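Local coordinates for protein tubulin-specific chaperone A (Saccharomyces cerevisiae, PDB 1QSD) that binds beta-tubulin as a folding cofactor and acts at an early step of the tubulin folding pathway, at residues L16-E19 with E20-Q24; D47-K50 with Q51-V54; K81-Q84 with G85-V89. All blocks are in the same frame, centred on the assembly; numbering follows the deposited sequence.

Contact 1: L16-E19 with E20-Q24; sequences LTKE and EGYYQ
Glu-19 and Tyr-23, one helical turn apart, form the tightly packed side of this contact. Their side chains run alongside each other and point the same way. The methylene CG of Glu-19 lies over one face of the Tyr-23 ring, 4.1 Å from the ring centroid and nearer its rim, in a CH-pi contact. Glu-19 CG stands anti to the backbone N (chi1 167°) and the chain is extended beyond it, which carries the carboxylate along to the phenol end. There Glu-19 OE1 is 3.3 Å from Tyr-23 OH, with the carboxylate plane turned 56° from the ring. The backbone joins the same two residues: Tyr-23 N donates to Glu-19 O at 2.9 Å, almost straight.

The solvent side is more exposed and less covered. The end of the extended Lys-18 chain slants across the hydroxyl of Tyr-22, with Lys-18 CE 3.1 Å and Lys-18 NZ 3.2 Å from Tyr-22 OH. Lys-18 O sits over one face of that ring and accepts Tyr-22 N at 3.2 Å. The bond from Gly-21 N to Thr-17 O is weak at 3.4 Å. A water bridges Thr-17 O and Glu-20 OE1, donating to both. The other carboxylate oxygen of Glu-20 is hydrogen-bonded to Tyr-66.

Both segments belong to helix 5-39. Leu-16 and Tyr-23 pack on helix 45-81, and Thr-17 and Glu-20 touch Leu-102 of helix 90-104. Glu-19 packs on Gln-30 of the second subunit and Tyr-23 on its Glu-26, whose like-charged carboxylate also comes near Glu-19 OE1.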
loop_
_atom_site.group_PDB
_atom_site.type_symbol
_atom_site.label_atom_id
_atom_site.label_comp_id
_atom_site.label_asym_id
_atom_site.label_seq_id
_atom_site.Cartn_x
_atom_site.Cartn_y
_atom_site.Cartn_z
ATOM N N LEU A 16 -2.549 -10.095 -7.489
ATOM C CA LEU A 16 -3.494 -9.240 -6.785
ATOM C C LEU A 16 -3.769 -9.816 -5.388
ATOM O O LEU A 16 -3.797 -9.086 -4.400
ATOM C CB LEU A 16 -4.808 -9.091 -7.565
ATOM C CG LEU A 16 -4.938 -7.868 -8.462
ATOM C CD1 LEU A 16 -6.383 -7.704 -8.905
ATOM C CD2 LEU A 16 -4.516 -6.651 -7.675
ATOM N N THR A 17 -3.941 -11.129 -5.298
ATOM C CA THR A 17 -4.210 -11.731 -4.000
ATOM C C THR A 17 -2.990 -11.660 -3.089
ATOM O O THR A 17 -3.138 -11.575 -1.878
ATOM C CB THR A 17 -4.772 -13.183 -4.094
ATOM O OG1 THR A 17 -3.745 -14.084 -4.527
ATOM C CG2 THR A 17 -5.981 -13.229 -5.045
ATOM N N LYS A 18 -1.788 -11.668 -3.655
ATOM C CA LYS A 18 -0.582 -11.541 -2.843
ATOM C C LYS A 18 -0.433 -10.074 -2.362
ATOM O O LYS A 18 0.067 -9.820 -1.260
ATOM C CB LYS A 18 0.646 -11.971 -3.634
ATOM C CG LYS A 18 1.866 -12.222 -2.769
ATOM C CD LYS A 18 3.146 -12.391 -3.596
ATOM C CE LYS A 18 4.352 -12.577 -2.684
ATOM N NZ LYS A 18 5.632 -12.440 -3.416
ATOM N N GLU A 19 -0.854 -9.112 -3.185
ATOM C CA GLU A 19 -0.804 -7.688 -2.811
ATOM C C GLU A 19 -1.744 -7.417 -1.614
ATOM O O GLU A 19 -1.372 -6.731 -0.657
ATOM C CB GLU A 19 -1.198 -6.816 -4.008
ATOM C CG GLU A 19 -1.478 -5.363 -3.662
ATOM C CD GLU A 19 -1.678 -4.461 -4.887
ATOM O OE1 GLU A 19 -1.994 -3.262 -4.690
ATOM O OE2 GLU A 19 -1.504 -4.933 -6.035
ATOM N N GLU A 20 -2.951 -7.978 -1.661
ATOM C CA GLU A 20 -3.939 -7.837 -0.591
ATOM C C GLU A 20 -3.344 -8.300 0.734
ATOM O O GLU A 20 -3.596 -7.701 1.779
ATOM C CB GLU A 20 -5.173 -8.686 -0.916
ATOM C CG GLU A 20 -6.349 -8.517 0.026
ATOM C CD GLU A 20 -6.371 -9.525 1.173
ATOM O OE1 GLU A 20 -5.527 -10.445 1.228
ATOM O OE2 GLU A 20 -7.266 -9.401 2.031
ATOM N N GLY A 21 -2.601 -9.401 0.691
ATOM C CA GLY A 21 -1.971 -9.929 1.887
ATOM C C GLY A 21 -0.918 -8.983 2.419
ATOM O O GLY A 21 -0.746 -8.851 3.621
ATOM N N TYR A 22 -0.198 -8.336 1.512
ATOM C CA TYR A 22 0.823 -7.364 1.878
ATOM C C TYR A 22 0.175 -6.174 2.560
ATOM O O TYR A 22 0.584 -5.775 3.646
ATOM C CB TYR A 22 1.582 -6.903 0.630
ATOM C CG TYR A 22 2.654 -7.879 0.203
ATOM C CD1 TYR A 22 2.896 -9.045 0.948
ATOM C CD2 TYR A 22 3.469 -7.618 -0.905
ATOM C CE1 TYR A 22 3.920 -9.924 0.605
ATOM C CE2 TYR A 22 4.502 -8.496 -1.260
ATOM C CZ TYR A 22 4.723 -9.647 -0.497
ATOM O OH TYR A 22 5.742 -10.518 -0.834
ATOM N N TYR A 23 -0.861 -5.630 1.931
ATOM C CA TYR A 23 -1.585 -4.489 2.474
ATOM C C TYR A 23 -2.283 -4.839 3.795
ATOM O O TYR A 23 -2.418 -3.991 4.680
ATOM C CB TYR A 23 -2.594 -3.969 1.447
ATOM C CG TYR A 23 -2.000 -3.174 0.290
ATOM C CD1 TYR A 23 -0.715 -3.442 -0.210
ATOM C CD2 TYR A 23 -2.730 -2.148 -0.309
ATOM C CE1 TYR A 23 -0.174 -2.690 -1.287
ATOM C CE2 TYR A 23 -2.204 -1.402 -1.372
ATOM C CZ TYR A 23 -0.936 -1.668 -1.861
ATOM O OH TYR A 23 -0.496 -0.879 -2.913
ATOM N N GLN A 24 -2.694 -6.094 3.942
ATOM C CA GLN A 24 -3.359 -6.534 5.160
ATOM C C GLN A 24 -2.381 -6.590 6.336
ATOM O O GLN A 24 -2.795 -6.516 7.489
ATOM C CB GLN A 24 -4.025 -7.896 4.952
ATOM C CG GLN A 24 -5.378 -8.071 5.675
ATOM C CD GLN A 24 -6.544 -7.326 5.015
ATOM O OE1 GLN A 24 -7.485 -6.905 5.687
ATOM N NE2 GLN A 24 -6.493 -7.185 3.696
HETATM O O HOH W 1 -4.042 -12.491 0.323
#

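Contact 2: D47-K50 with Q51-V54; sequences DLKK and QEEV
Lys-49 and Glu-52, three residues apart on one helix, form the salt bridge of this contact. Lys-49 NZ donates to Glu-52 OE2 at 3.0 Å. It meets that oxygen from above the carboxylate plane, 56° out of it. The lysine chain bends at chi2 and chi3, which folds it round to cross the glutamate side chain at about a right angle. Its CE also rests against Glu-52 CB, at 3.5 Å. The other oxygen, Glu-52 OE1, has its own salt bridge with Lys-38. Each carboxylate oxygen thus has a lysine, and the two lysines would probably favour the ionised form of Glu-52.

Apolar contact comes from Leu-48. Its CD1 touches Glu-52 CG at 3.9 Å, and its CG lies close to the carboxylate end. The leucine rests against the carbon part of the glutamate chain and also packs on Leu-37 of helix 5-39.

Backbone bonds of the helix run beneath these side chains. Glu-52 N donates to Leu-48 O at 2.9 Å, and Glu-53 N to Lys-49 O at 3.0 Å. The bond from Val-54 N to Lys-50 O is weak, at 3.3 Å.

Further polar contacts link this part of the helix to the second subunit. Lys-50 forms a salt bridge with Asp-75 of that subunit and makes a cation-pi contact with its Phe-72. Asp-47 is salt-bridged to Lys-9 of the second subunit.

The arrangement is an i to i+3 lysine-glutamate salt bridge on the long helix 45-81. That helix belongs to a four-helix-bundle protein, and its Asp-47 and Lys-50 pair with opposite charges of the second subunit.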
loop_
_atom_site.group_PDB
_atom_site.type_symbol
_atom_site.label_atom_id
_atom_site.label_comp_id
_atom_site.label_asym_id
_atom_site.label_seq_id
_atom_site.Cartn_x
_atom_site.Cartn_y
_atom_site.Cartn_z
ATOM N N ASP A 47 -1.880 13.968 18.616
ATOM C CA ASP A 47 -0.958 12.911 18.202
ATOM C C ASP A 47 -1.717 11.637 17.876
ATOM O O ASP A 47 -1.344 10.897 16.965
ATOM C CB ASP A 47 0.088 12.627 19.272
ATOM C CG ASP A 47 1.066 13.769 19.441
ATOM O OD1 ASP A 47 1.411 14.109 20.603
ATOM O OD2 ASP A 47 1.491 14.328 18.415
ATOM N N LEU A 48 -2.758 11.354 18.653
ATOM C CA LEU A 48 -3.561 10.165 18.397
ATOM C C LEU A 48 -4.248 10.355 17.030
ATOM O O LEU A 48 -4.218 9.478 16.172
ATOM C CB LEU A 48 -4.607 9.979 19.514
ATOM C CG LEU A 48 -5.767 9.023 19.244
ATOM C CD1 LEU A 48 -5.286 7.598 19.090
ATOM C CD2 LEU A 48 -6.758 9.142 20.379
ATOM N N LYS A 49 -4.821 11.533 16.830
ATOM C CA LYS A 49 -5.534 11.856 15.597
ATOM C C LYS A 49 -4.648 11.715 14.334
ATOM O O LYS A 49 -5.091 11.179 13.316
ATOM C CB LYS A 49 -6.142 13.248 15.721
ATOM C CG LYS A 49 -7.134 13.597 14.684
ATOM C CD LYS A 49 -8.333 12.700 14.720
ATOM C CE LYS A 49 -8.133 11.424 13.909
ATOM N NZ LYS A 49 -9.320 10.527 13.986
ATOM N N LYS A 50 -3.386 12.137 14.422
ATOM C CA LYS A 50 -2.456 12.003 13.293
ATOM C C LYS A 50 -2.417 10.542 12.849
ATOM O O LYS A 50 -2.545 10.234 11.672
ATOM C CB LYS A 50 -1.053 12.461 13.700
ATOM C CG LYS A 50 -0.910 13.961 13.768
ATOM C CD LYS A 50 0.377 14.390 14.494
ATOM C CE LYS A 50 1.613 13.924 13.765
ATOM N NZ LYS A 50 2.835 14.462 14.367
ATOM N N GLN A 51 -2.340 9.652 13.821
ATOM C CA GLN A 51 -2.276 8.229 13.578
ATOM C C GLN A 51 -3.570 7.614 13.105
ATOM O O GLN A 51 -3.550 6.698 12.294
ATOM C CB GLN A 51 -1.820 7.507 14.833
ATOM C CG GLN A 51 -0.716 6.531 14.573
ATOM C CD GLN A 51 0.625 7.215 14.432
ATOM O OE1 GLN A 51 1.599 6.840 15.097
ATOM N NE2 GLN A 51 0.694 8.224 13.570
ATOM N N GLU A 52 -4.693 8.085 13.628
ATOM C CA GLU A 52 -5.981 7.534 13.233
ATOM C C GLU A 52 -6.256 7.855 11.774
ATOM O O GLU A 52 -6.632 6.968 11.002
ATOM C CB GLU A 52 -7.118 8.063 14.123
ATOM C CG GLU A 52 -7.053 7.555 15.563
ATOM C CD GLU A 52 -8.261 7.934 16.408
ATOM O OE1 GLU A 52 -8.921 7.005 16.920
ATOM O OE2 GLU A 52 -8.536 9.147 16.578
ATOM N N GLU A 53 -6.041 9.118 11.411
ATOM C CA GLU A 53 -6.232 9.608 10.061
ATOM C C GLU A 53 -5.434 8.744 9.079
ATOM O O GLU A 53 -5.949 8.370 8.023
ATOM C CB GLU A 53 -5.771 11.063 9.992
ATOM C CG GLU A 53 -4.618 11.339 9.004
ATOM C CD GLU A 53 -3.725 12.507 9.412
ATOM O OE1 GLU A 53 -3.960 13.655 8.968
ATOM O OE2 GLU A 53 -2.766 12.270 10.167
ATOM N N VAL A 54 -4.188 8.412 9.427
ATOM C CA VAL A 54 -3.352 7.593 8.549
ATOM C C VAL A 54 -3.966 6.208 8.415
ATOM O O VAL A 54 -4.069 5.670 7.304
ATOM C CB VAL A 54 -1.884 7.483 9.045
ATOM C CG1 VAL A 54 -1.135 6.389 8.283
ATOM C CG2 VAL A 54 -1.162 8.811 8.843
#

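Contact 3: K81-Q84 with G85-V89; sequences KTYQ and GTEDV
The Tyr-83 ring has the backbone of Gly-85 over one face, and Glu-87 O and a water lie at the edge, near the ring plane. Gly-85 N stands 3.4 Å above the ring centre, and Gly-85 CA makes a CH-pi contact at 3.8 Å from the centroid. This is the loop joining helix 45-81 to helix 90-104 in the helical bundle. The chain folds back over the tyrosine two residues later. Tyr-83 CG lies anti to the backbone N (chi1 -174°), which sets the ring under the Gly-85 backbone.

Val-89, at the N-cap position of helix 90-104, places its CG1 3.7 Å from Tyr-83 CE2. Tyr-83, Glu-87 and Val-89 all touch Leu-6 of helix 5-39. A phenylalanine in place of the tyrosine would probably leave Glu-87 N without this acceptor and the bridging water without one of its partners. Glu-87 OE1 takes a hydrogen bond from this water and is also bonded to Thr-4. At the phenol end, Glu-87 N donates to Tyr-83 OH at 3.2 Å with an N-H...O angle of 147°.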
loop_
_atom_site.group_PDB
_atom_site.type_symbol
_atom_site.label_atom_id
_atom_site.label_comp_id
_atom_site.label_asym_id
_atom_site.label_seq_id
_atom_site.Cartn_x
_atom_site.Cartn_y
_atom_site.Cartn_z
ATOM N N LYS A 81 -14.318 -21.010 -19.177
ATOM C CA LYS A 81 -15.533 -21.648 -19.696
ATOM C C LYS A 81 -15.461 -22.076 -21.148
ATOM O O LYS A 81 -16.226 -22.936 -21.572
ATOM C CB LYS A 81 -16.752 -20.744 -19.562
ATOM C CG LYS A 81 -17.253 -20.596 -18.170
ATOM C CD LYS A 81 -18.448 -19.670 -18.155
ATOM C CE LYS A 81 -18.708 -19.141 -16.759
ATOM N NZ LYS A 81 -19.778 -18.114 -16.770
ATOM N N THR A 82 -14.586 -21.440 -21.919
ATOM C CA THR A 82 -14.456 -21.747 -23.337
ATOM C C THR A 82 -13.040 -22.133 -23.728
ATOM O O THR A 82 -12.710 -22.130 -24.916
ATOM C CB THR A 82 -14.883 -20.549 -24.217
ATOM O OG1 THR A 82 -14.152 -19.378 -23.816
ATOM C CG2 THR A 82 -16.391 -20.282 -24.098
ATOM N N TYR A 83 -12.221 -22.492 -22.743
ATOM C CA TYR A 83 -10.847 -22.866 -23.011
ATOM C C TYR A 83 -10.728 -24.239 -23.675
ATOM O O TYR A 83 -11.313 -25.220 -23.214
ATOM C CB TYR A 83 -10.033 -22.852 -21.720
ATOM C CG TYR A 83 -8.556 -23.094 -21.920
ATOM C CD1 TYR A 83 -7.768 -22.167 -22.592
ATOM C CD2 TYR A 83 -7.953 -24.237 -21.422
ATOM C CE1 TYR A 83 -6.404 -22.372 -22.759
ATOM C CE2 TYR A 83 -6.600 -24.452 -21.575
ATOM C CZ TYR A 83 -5.830 -23.514 -22.246
ATOM O OH TYR A 83 -4.484 -23.720 -22.391
ATOM N N GLN A 84 -9.962 -24.297 -24.768
ATOM C CA GLN A 84 -9.742 -25.538 -25.501
ATOM C C GLN A 84 -8.278 -25.871 -25.645
ATOM O O GLN A 84 -7.922 -26.806 -26.339
ATOM C CB GLN A 84 -10.352 -25.455 -26.888
ATOM C CG GLN A 84 -11.853 -25.471 -26.883
ATOM C CD GLN A 84 -12.416 -25.821 -28.235
ATOM O OE1 GLN A 84 -12.522 -27.002 -28.596
ATOM N NE2 GLN A 84 -12.746 -24.801 -29.015
ATOM N N GLY A 85 -7.418 -25.120 -24.977
ATOM C CA GLY A 85 -6.002 -25.381 -25.089
ATOM C C GLY A 85 -5.531 -26.683 -24.471
ATOM O O GLY A 85 -6.292 -27.491 -23.932
ATOM N N THR A 86 -4.224 -26.841 -24.467
ATOM C CA THR A 86 -3.629 -28.037 -23.937
ATOM C C THR A 86 -2.943 -27.802 -22.580
ATOM O O THR A 86 -2.350 -28.718 -22.016
ATOM C CB THR A 86 -2.642 -28.614 -24.993
ATOM O OG1 THR A 86 -2.131 -29.878 -24.555
ATOM C CG2 THR A 86 -1.494 -27.623 -25.276
ATOM N N GLU A 87 -2.999 -26.584 -22.053
ATOM C CA GLU A 87 -2.355 -26.332 -20.771
ATOM C C GLU A 87 -3.162 -26.915 -19.626
ATOM O O GLU A 87 -4.388 -27.071 -19.714
ATOM C CB GLU A 87 -2.150 -24.837 -20.515
ATOM C CG GLU A 87 -1.156 -24.147 -21.430
ATOM C CD GLU A 87 -0.752 -22.767 -20.902
ATOM O OE1 GLU A 87 -1.216 -21.749 -21.442
ATOM O OE2 GLU A 87 0.025 -22.704 -19.925
ATOM N N ASP A 88 -2.448 -27.238 -18.558
ATOM C CA ASP A 88 -3.026 -27.784 -17.347
ATOM C C ASP A 88 -3.660 -26.563 -16.665
ATOM O O ASP A 88 -2.969 -25.571 -16.443
ATOM C CB ASP A 88 -1.863 -28.365 -16.522
ATOM C CG ASP A 88 -2.280 -28.838 -15.159
ATOM O OD1 ASP A 88 -3.497 -28.851 -14.869
ATOM O OD2 ASP A 88 -1.370 -29.202 -14.380
ATOM N N VAL A 89 -4.965 -26.589 -16.406
ATOM C CA VAL A 89 -5.628 -25.456 -15.755
ATOM C C VAL A 89 -5.797 -25.563 -14.220
ATOM O O VAL A 89 -6.546 -24.783 -13.614
ATOM C CB VAL A 89 -7.001 -25.162 -16.394
ATOM C CG1 VAL A 89 -6.838 -24.953 -17.886
ATOM C CG2 VAL A 89 -7.970 -26.302 -16.131
HETATM O O HOH W 2 -2.832 -22.012 -23.299
#

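In the fold
The three contacts come in series along the chain. Contact 1 lies near the middle of helix 5-39, about 4 Å from the centre of the chain. Contact 2 lies near the start of helix 45-81, and contact 3 in the loop from that helix to helix 90-104. The centres of contacts 1 and 2 are about 24 Å apart, those of contacts 1 and 3 about 27 Å. Contacts 2 and 3 are about 50 Å apart between centres, on opposite sides of the chain's centre. None touches another. Contacts 1 and 2 lie where the chain meets its second subunit. Contact 3 stays within its own chain and closes the connection to the last helix.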